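Long-range contact in cellulase (Uncultured bacterium, PDB 6XSO), which probably hydrolyses internal beta-1,4 linkages of cellulose and related plant polysaccharides, as a broad-specificity family 5 subfamily 4 endoglucanase: residues H263-A275 with I302-V314. Numbering follows the deposited sequence.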
ATOM      1  N   HIS A 263      12.988 -10.432   5.062  1.00 23.61           N
ATOM      2  CA  HIS A 263      11.535 -10.491   4.998  1.00 24.22           C
ATOM      3  C   HIS A 263      10.922  -9.122   5.212  1.00 25.36           C
ATOM      4  O   HIS A 263       9.845  -8.992   5.797  1.00 22.76           O
ATOM      5  CB  HIS A 263      10.971 -11.518   5.979  1.00 25.46           C
ATOM      6  CG  HIS A 263      11.372 -12.919   5.667  1.00 23.63           C
ATOM      7  ND1 HIS A 263      10.980 -13.562   4.514  1.00 23.89           N
ATOM      8  CD2 HIS A 263      12.132 -13.805   6.354  1.00 24.94           C
ATOM      9  CE1 HIS A 263      11.485 -14.782   4.499  1.00 25.52           C
ATOM     10  NE2 HIS A 263      12.191 -14.952   5.607  1.00 26.98           N
ATOM     11  N   ILE A 264      11.572  -8.090   4.668  1.00 22.11           N
ATOM     12  CA  ILE A 264      11.139  -6.702   4.796  1.00 23.05           C
ATOM     13  C   ILE A 264      11.249  -6.002   3.443  1.00 20.40           C
ATOM     14  O   ILE A 264      12.214  -6.203   2.696  1.00 21.77           O
ATOM     15  CB  ILE A 264      11.972  -5.987   5.884  1.00 25.74           C
ATOM     16  CG1 ILE A 264      11.388  -4.612   6.192  1.00 26.86           C
ATOM     17  CG2 ILE A 264      13.443  -5.844   5.452  1.00 27.10           C
ATOM     18  CD1 ILE A 264      10.038  -4.665   6.832  1.00 30.23           C
ATOM     19  N   ALA A 265      10.240  -5.189   3.135  1.00 21.75           N
ATOM     20  CA  ALA A 265      10.223  -4.358   1.946  1.00 20.70           C
ATOM     21  C   ALA A 265       9.800  -2.947   2.331  1.00 22.52           C
ATOM     22  O   ALA A 265       9.176  -2.727   3.374  1.00 21.20           O
ATOM     23  CB  ALA A 265       9.240  -4.897   0.906  1.00 20.53           C
ATOM     24  N   VAL A 266      10.152  -1.980   1.477  1.00 20.17           N
ATOM     25  CA  VAL A 266       9.787  -0.578   1.666  1.00 18.75           C
ATOM     26  C   VAL A 266       8.803  -0.184   0.578  1.00 19.31           C
ATOM     27  O   VAL A 266       8.968  -0.561  -0.590  1.00 20.43           O
ATOM     28  CB  VAL A 266      11.026   0.339   1.656  1.00 20.03           C
ATOM     29  CG1 VAL A 266      10.644   1.832   1.581  1.00 22.17           C
ATOM     30  CG2 VAL A 266      11.881   0.055   2.889  1.00 21.67           C
ATOM     31  N   GLN A 267       7.785   0.583   0.956  1.00 18.48           N
ATOM     32  CA  GLN A 267       6.770   1.012   0.005  1.00 17.21           C
ATOM     33  C   GLN A 267       6.673   2.528  -0.093  1.00 18.88           C
ATOM     34  O   GLN A 267       6.715   3.245   0.913  1.00 19.40           O
ATOM     35  CB  GLN A 267       5.382   0.417   0.360  1.00 18.75           C
ATOM     36  CG  GLN A 267       4.220   1.056  -0.418  1.00 19.43           C
ATOM     37  CD  GLN A 267       2.851   0.435  -0.178  1.00 18.91           C
ATOM     38  OE1 GLN A 267       1.846   0.977  -0.623  1.00 19.13           O
ATOM     39  NE2 GLN A 267       2.812  -0.706   0.493  1.00 20.16           N
ATOM     40  N   VAL A 268       6.525   2.986  -1.339  1.00 17.04           N
ATOM     41  CA  VAL A 268       6.222   4.358  -1.689  1.00 17.85           C
ATOM     42  C   VAL A 268       5.062   4.340  -2.681  1.00 16.31           C
ATOM     43  O   VAL A 268       4.703   3.296  -3.230  1.00 18.47           O
ATOM     44  CB  VAL A 268       7.428   5.059  -2.324  1.00 19.47           C
ATOM     45  CG1 VAL A 268       8.645   4.980  -1.399  1.00 18.35           C
ATOM     46  CG2 VAL A 268       7.762   4.447  -3.695  1.00 20.18           C
ATOM     47  N   HIS A 269       4.474   5.520  -2.890  1.00 18.04           N
ATOM     48  CA  HIS A 269       3.444   5.719  -3.909  1.00 19.08           C
ATOM     49  C   HIS A 269       3.964   6.711  -4.938  1.00 16.93           C
ATOM     50  O   HIS A 269       4.884   7.487  -4.666  1.00 19.11           O
ATOM     51  CB  HIS A 269       2.157   6.240  -3.272  1.00 18.73           C
ATOM     52  CG  HIS A 269       1.572   5.290  -2.274  1.00 17.66           C
ATOM     53  ND1 HIS A 269       0.607   5.658  -1.360  1.00 18.16           N
ATOM     54  CD2 HIS A 269       1.833   3.984  -2.042  1.00 18.09           C
ATOM     55  CE1 HIS A 269       0.293   4.613  -0.610  1.00 17.81           C
ATOM     56  NE2 HIS A 269       1.044   3.594  -0.985  1.00 18.13           N
ATOM     57  N   ALA A 270       3.405   6.656  -6.152  1.00 16.93           N
ATOM     58  CA  ALA A 270       3.868   7.554  -7.209  1.00 18.18           C
ATOM     59  C   ALA A 270       2.725   7.909  -8.146  1.00 18.08           C
ATOM     60  O   ALA A 270       2.135   7.024  -8.781  1.00 18.51           O
ATOM     61  CB  ALA A 270       4.985   6.898  -8.021  1.00 18.41           C
ATOM     62  N   TYR A 271       2.472   9.212  -8.285  1.00 19.56           N
ATOM     63  CA  TYR A 271       1.481   9.730  -9.226  1.00 20.09           C
ATOM     64  C   TYR A 271       2.136  10.830 -10.049  1.00 20.74           C
ATOM     65  O   TYR A 271       1.857  12.020  -9.865  1.00 22.24           O
ATOM     66  CB  TYR A 271       0.262  10.244  -8.472  1.00 20.28           C
ATOM     67  CG  TYR A 271      -0.532   9.160  -7.771  1.00 18.73           C
ATOM     68  CD1 TYR A 271      -1.621   8.577  -8.380  1.00 18.72           C
ATOM     69  CD2 TYR A 271      -0.225   8.757  -6.479  1.00 21.73           C
ATOM     70  CE1 TYR A 271      -2.381   7.613  -7.728  1.00 19.99           C
ATOM     71  CE2 TYR A 271      -0.965   7.799  -5.825  1.00 19.85           C
ATOM     72  CZ  TYR A 271      -2.054   7.237  -6.440  1.00 19.09           C
ATOM     73  OH  TYR A 271      -2.842   6.303  -5.807  1.00 20.48           O
ATOM     74  N   PRO A 272       3.026  10.459 -10.963  1.00 22.01           N
ATOM     75  CA  PRO A 272       3.796  11.472 -11.693  1.00 22.73           C
ATOM     76  C   PRO A 272       2.916  12.330 -12.585  1.00 23.59           C
ATOM     77  O   PRO A 272       1.899  11.881 -13.114  1.00 21.98           O
ATOM     78  CB  PRO A 272       4.756  10.640 -12.553  1.00 25.07           C
ATOM     79  CG  PRO A 272       4.770   9.284 -11.954  1.00 22.16           C
ATOM     80  CD  PRO A 272       3.450   9.086 -11.265  1.00 21.20           C
ATOM     81  N   THR A 273       3.374  13.552 -12.823  1.00 22.81           N
ATOM     82  CA  THR A 273       2.707  14.435 -13.765  1.00 22.23           C
ATOM     83  C   THR A 273       3.190  14.130 -15.179  1.00 24.43           C
ATOM     84  O   THR A 273       4.397  14.122 -15.445  1.00 25.71           O
ATOM     85  CB  THR A 273       3.008  15.887 -13.408  1.00 25.37           C
ATOM     86  OG1 THR A 273       2.545  16.185 -12.081  1.00 27.76           O
ATOM     87  CG2 THR A 273       2.306  16.815 -14.365  1.00 25.61           C
ATOM     88  N   ILE A 274       2.248  13.860 -16.081  1.00 22.24           N
ATOM     89  CA  ILE A 274       2.572  13.688 -17.492  1.00 23.41           C
ATOM     90  C   ILE A 274       1.993  14.794 -18.359  1.00 25.10           C
ATOM     91  O   ILE A 274       2.526  15.046 -19.448  1.00 25.52           O
ATOM     92  CB  ILE A 274       2.169  12.298 -18.028  1.00 23.68           C
ATOM     93  CG1 ILE A 274       0.652  12.112 -18.048  1.00 22.62           C
ATOM     94  CG2 ILE A 274       2.853  11.203 -17.214  1.00 24.94           C
ATOM     95  CD1 ILE A 274       0.195  10.844 -18.827  1.00 24.75           C
ATOM     96  N   ALA A 275       0.950  15.481 -17.912  1.00 22.89           N
ATOM     97  CA  ALA A 275       0.381  16.554 -18.713  1.00 24.20           C
ATOM     98  C   ALA A 275       1.387  17.681 -18.910  1.00 28.24           C
ATOM     99  O   ALA A 275       2.054  18.114 -17.965  1.00 29.26           O
ATOM    100  CB  ALA A 275      -0.884  17.074 -18.033  1.00 28.34           C
ATOM    101  N   ILE A 302      17.236  -3.987  -0.059  1.00 24.83           N
ATOM    102  CA  ILE A 302      15.906  -3.743   0.481  1.00 22.34           C
ATOM    103  C   ILE A 302      14.966  -3.576  -0.712  1.00 20.86           C
ATOM    104  O   ILE A 302      15.051  -2.568  -1.433  1.00 22.14           O
ATOM    105  CB  ILE A 302      15.891  -2.506   1.387  1.00 22.54           C
ATOM    106  CG1 ILE A 302      16.878  -2.661   2.539  1.00 26.07           C
ATOM    107  CG2 ILE A 302      14.469  -2.261   1.902  1.00 24.09           C
ATOM    108  CD1 ILE A 302      17.256  -1.333   3.162  1.00 35.91           C
ATOM    109  N   PRO A 303      14.074  -4.527  -0.965  1.00 20.03           N
ATOM    110  CA  PRO A 303      13.192  -4.418  -2.132  1.00 20.75           C
ATOM    111  C   PRO A 303      12.113  -3.367  -1.916  1.00 21.41           C
ATOM    112  O   PRO A 303      11.752  -3.032  -0.782  1.00 20.29           O
ATOM    113  CB  PRO A 303      12.602  -5.827  -2.263  1.00 21.22           C
ATOM    114  CG  PRO A 303      12.605  -6.352  -0.814  1.00 20.58           C
ATOM    115  CD  PRO A 303      13.830  -5.759  -0.184  1.00 21.94           C
ATOM    116  N   VAL A 304      11.625  -2.822  -3.022  1.00 20.86           N
ATOM    117  CA  VAL A 304      10.666  -1.727  -2.986  1.00 19.93           C
ATOM    118  C   VAL A 304       9.394  -2.106  -3.723  1.00 17.30           C
ATOM    119  O   VAL A 304       9.423  -2.733  -4.795  1.00 18.75           O
ATOM    120  CB  VAL A 304      11.278  -0.438  -3.562  1.00 18.24           C
ATOM    121  CG1 VAL A 304      10.244   0.689  -3.668  1.00 19.91           C
ATOM    122  CG2 VAL A 304      12.459  -0.010  -2.719  1.00 21.04           C
ATOM    123  N   ILE A 305       8.274  -1.686  -3.150  1.00 19.70           N
ATOM    124  CA  ILE A 305       6.956  -1.791  -3.757  1.00 18.11           C
ATOM    125  C   ILE A 305       6.434  -0.383  -3.991  1.00 18.71           C
ATOM    126  O   ILE A 305       6.385   0.429  -3.057  1.00 19.07           O
ATOM    127  CB  ILE A 305       5.978  -2.579  -2.858  1.00 17.20           C
ATOM    128  CG1 ILE A 305       6.468  -4.009  -2.646  1.00 20.48           C
ATOM    129  CG2 ILE A 305       4.539  -2.478  -3.414  1.00 19.46           C
ATOM    130  CD1 ILE A 305       5.764  -4.735  -1.481  1.00 21.80           C
ATOM    131  N   ILE A 306       6.037  -0.090  -5.227  1.00 18.56           N
ATOM    132  CA  ILE A 306       5.282   1.132  -5.539  1.00 18.37           C
ATOM    133  C   ILE A 306       3.819   0.711  -5.399  1.00 19.46           C
ATOM    134  O   ILE A 306       3.197   0.140  -6.313  1.00 19.49           O
ATOM    135  CB  ILE A 306       5.652   1.704  -6.907  1.00 17.27           C
ATOM    136  CG1 ILE A 306       7.140   2.071  -6.933  1.00 18.02           C
ATOM    137  CG2 ILE A 306       4.772   2.903  -7.233  1.00 19.47           C
ATOM    138  CD1 ILE A 306       7.618   2.504  -8.333  1.00 19.70           C
ATOM    139  N   GLY A 307       3.280   0.908  -4.190  1.00 17.35           N
ATOM    140  CA  GLY A 307       2.016   0.296  -3.826  1.00 17.56           C
ATOM    141  C   GLY A 307       0.798   1.013  -4.329  1.00 17.86           C
ATOM    142  O   GLY A 307      -0.307   0.482  -4.192  1.00 17.68           O
ATOM    143  N   GLU A 308       0.972   2.224  -4.852  1.00 17.30           N
ATOM    144  CA  GLU A 308      -0.067   2.899  -5.605  1.00 16.98           C
ATOM    145  C   GLU A 308       0.616   3.690  -6.698  1.00 17.07           C
ATOM    146  O   GLU A 308       1.624   4.351  -6.444  1.00 17.81           O
ATOM    147  CB  GLU A 308      -0.851   3.932  -4.781  1.00 17.63           C
ATOM    148  CG  GLU A 308      -1.559   3.376  -3.563  1.00 17.15           C
ATOM    149  CD  GLU A 308      -2.296   4.425  -2.765  1.00 17.90           C
ATOM    150  OE1 GLU A 308      -2.482   5.566  -3.267  1.00 19.15           O
ATOM    151  OE2 GLU A 308      -2.734   4.082  -1.639  1.00 19.51           O
ATOM    152  N   TRP A 309       0.065   3.622  -7.913  1.00 17.50           N
ATOM    153  CA  TRP A 309       0.475   4.548  -8.956  1.00 18.55           C
ATOM    154  C   TRP A 309      -0.654   4.772  -9.947  1.00 19.34           C
ATOM    155  O   TRP A 309      -1.598   3.982 -10.052  1.00 18.89           O
ATOM    156  CB  TRP A 309       1.722   4.073  -9.704  1.00 18.28           C
ATOM    157  CG  TRP A 309       1.485   2.832 -10.566  1.00 17.05           C
ATOM    158  CD1 TRP A 309       1.264   1.557 -10.114  1.00 19.02           C
ATOM    159  CD2 TRP A 309       1.458   2.757 -11.999  1.00 17.91           C
ATOM    160  NE1 TRP A 309       1.097   0.695 -11.178  1.00 17.92           N
ATOM    161  CE2 TRP A 309       1.214   1.405 -12.339  1.00 18.06           C
ATOM    162  CE3 TRP A 309       1.609   3.694 -13.022  1.00 19.73           C
ATOM    163  CZ2 TRP A 309       1.132   0.972 -13.654  1.00 18.08           C
ATOM    164  CZ3 TRP A 309       1.540   3.255 -14.339  1.00 18.73           C
ATOM    165  CH2 TRP A 309       1.300   1.909 -14.635  1.00 20.05           C
ATOM    166  N   SER A 310      -0.523   5.891 -10.661  1.00 19.59           N
ATOM    167  CA  SER A 310      -1.324   6.325 -11.803  1.00 19.38           C
ATOM    168  C   SER A 310      -0.626   7.622 -12.218  1.00 20.41           C
ATOM    169  O   SER A 310       0.573   7.789 -11.958  1.00 22.39           O
ATOM    170  CB  SER A 310      -2.794   6.484 -11.475  1.00 19.85           C
ATOM    171  OG  SER A 310      -3.495   6.824 -12.675  1.00 20.60           O
ATOM    172  N   THR A 311      -1.333   8.553 -12.847  1.00 21.35           N
ATOM    173  CA  THR A 311      -0.762   9.862 -13.127  1.00 20.71           C
ATOM    174  C   THR A 311      -1.353  10.881 -12.167  1.00 22.09           C
ATOM    175  O   THR A 311      -2.288  10.596 -11.417  1.00 22.56           O
ATOM    176  CB  THR A 311      -1.030  10.316 -14.561  1.00 21.70           C
ATOM    177  OG1 THR A 311      -2.439  10.530 -14.715  1.00 26.40           O
ATOM    178  CG2 THR A 311      -0.533   9.288 -15.544  1.00 22.62           C
ATOM    179  N   SER A 312      -0.814  12.099 -12.224  1.00 23.23           N
ATOM    180  CA  SER A 312      -1.210  13.131 -11.279  1.00 22.24           C
ATOM    181  C   SER A 312      -2.667  13.538 -11.429  1.00 25.89           C
ATOM    182  O   SER A 312      -3.238  14.097 -10.492  1.00 25.73           O
ATOM    183  CB  SER A 312      -0.324  14.362 -11.467  1.00 23.32           C
ATOM    184  OG  SER A 312      -0.553  14.954 -12.739  1.00 24.93           O
ATOM    185  N   ASN A 313      -3.287  13.265 -12.573  1.00 24.74           N
ATOM    186  CA  ASN A 313      -4.676  13.632 -12.801  1.00 22.84           C
ATOM    187  C   ASN A 313      -5.647  12.475 -12.558  1.00 23.78           C
ATOM    188  O   ASN A 313      -6.809  12.561 -12.960  1.00 24.99           O
ATOM    189  CB  ASN A 313      -4.833  14.196 -14.215  1.00 23.61           C
ATOM    190  CG  ASN A 313      -4.212  15.580 -14.364  1.00 25.66           C
ATOM    191  OD1 ASN A 313      -4.273  16.423 -13.457  1.00 27.77           O
ATOM    192  ND2 ASN A 313      -3.606  15.825 -15.519  1.00 26.32           N
ATOM    193  N   VAL A 314      -5.206  11.423 -11.870  1.00 23.35           N
ATOM    194  CA  VAL A 314      -6.066  10.272 -11.598  1.00 24.96           C
ATOM    195  C   VAL A 314      -7.402  10.689 -10.987  1.00 26.04           C
ATOM    196  O   VAL A 314      -8.450  10.112 -11.305  1.00 30.84           O
ATOM    197  CB  VAL A 314      -5.316   9.247 -10.718  1.00 28.60           C
ATOM    198  CG1 VAL A 314      -4.987   9.810  -9.344  1.00 30.08           C
ATOM    199  CG2 VAL A 314      -6.119   7.947 -10.621  1.00 31.75           C
TER
HETATM  200  O   HOH W   1      -0.477  14.341 -15.469  1.00 24.74           O
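Glu308 lays its side chain over one face of the His269 ring, CG standing 3.6 Å from the ring centroid in a CH-pi contact, while its carboxylate plane lies 16° from that of the imidazole, stacked. Its OE1 accepts a hydrogen bond from Tyr271 OH at 2.7 Å, on the anti side and somewhat out of the carboxylate plane. The phenol ring, turned 82° to the carboxylate, takes OE1 at its edge; Val314 CG1 packs 3.7 Å from its CD1, and Ser310 CB touches CD1 and CE1. With CG anti to the carbonyl carbon (chi1 -59°), the extended chain of Glu308 passes over the imidazole and brings OE1 to the phenol oxygen.

In the second shell, His269 NE2 donates to Gln267 OE1 at 2.8 Å, in the ring plane, and ND1 bonds Glu175, so that both ring nitrogens are bonded, which limits the ring's rotation. Gln267 OE1 also lies against Gly307 CA (3.3 Å). Arg80 forms a salt bridge with Glu308 OE2. Were His269 an alanine, Gln267 OE1 would probably lose its N-H donor, Glu175 its ND1 partner, and the Glu308 chain the flat face it lies against.

Beneath this cluster, strands 264-270 and 304-309 run parallel as neighbours in the TIM barrel, joined by helix 279-298 in a beta-alpha-beta crossover. Val266 N bonds Pro303 O at 3.0 Å, and Val268 O receives Gly307 N at 2.9 Å. On the helix-facing side, Val268 CG2 meets Ile306 CG1. Past the strand ends, Pro272 O accepts Ser312 N, and a water joins Ile274 N to Ser312 OG.

Glu308, ending the seventh strand, matches the usual position of the family 5 nucleophile, and Glu175, after the fourth, that of the acid/base; His269 touches both, while Tyr271 and Arg80 each hold one Glu308 oxygen, consistent with positioning this presumed pair.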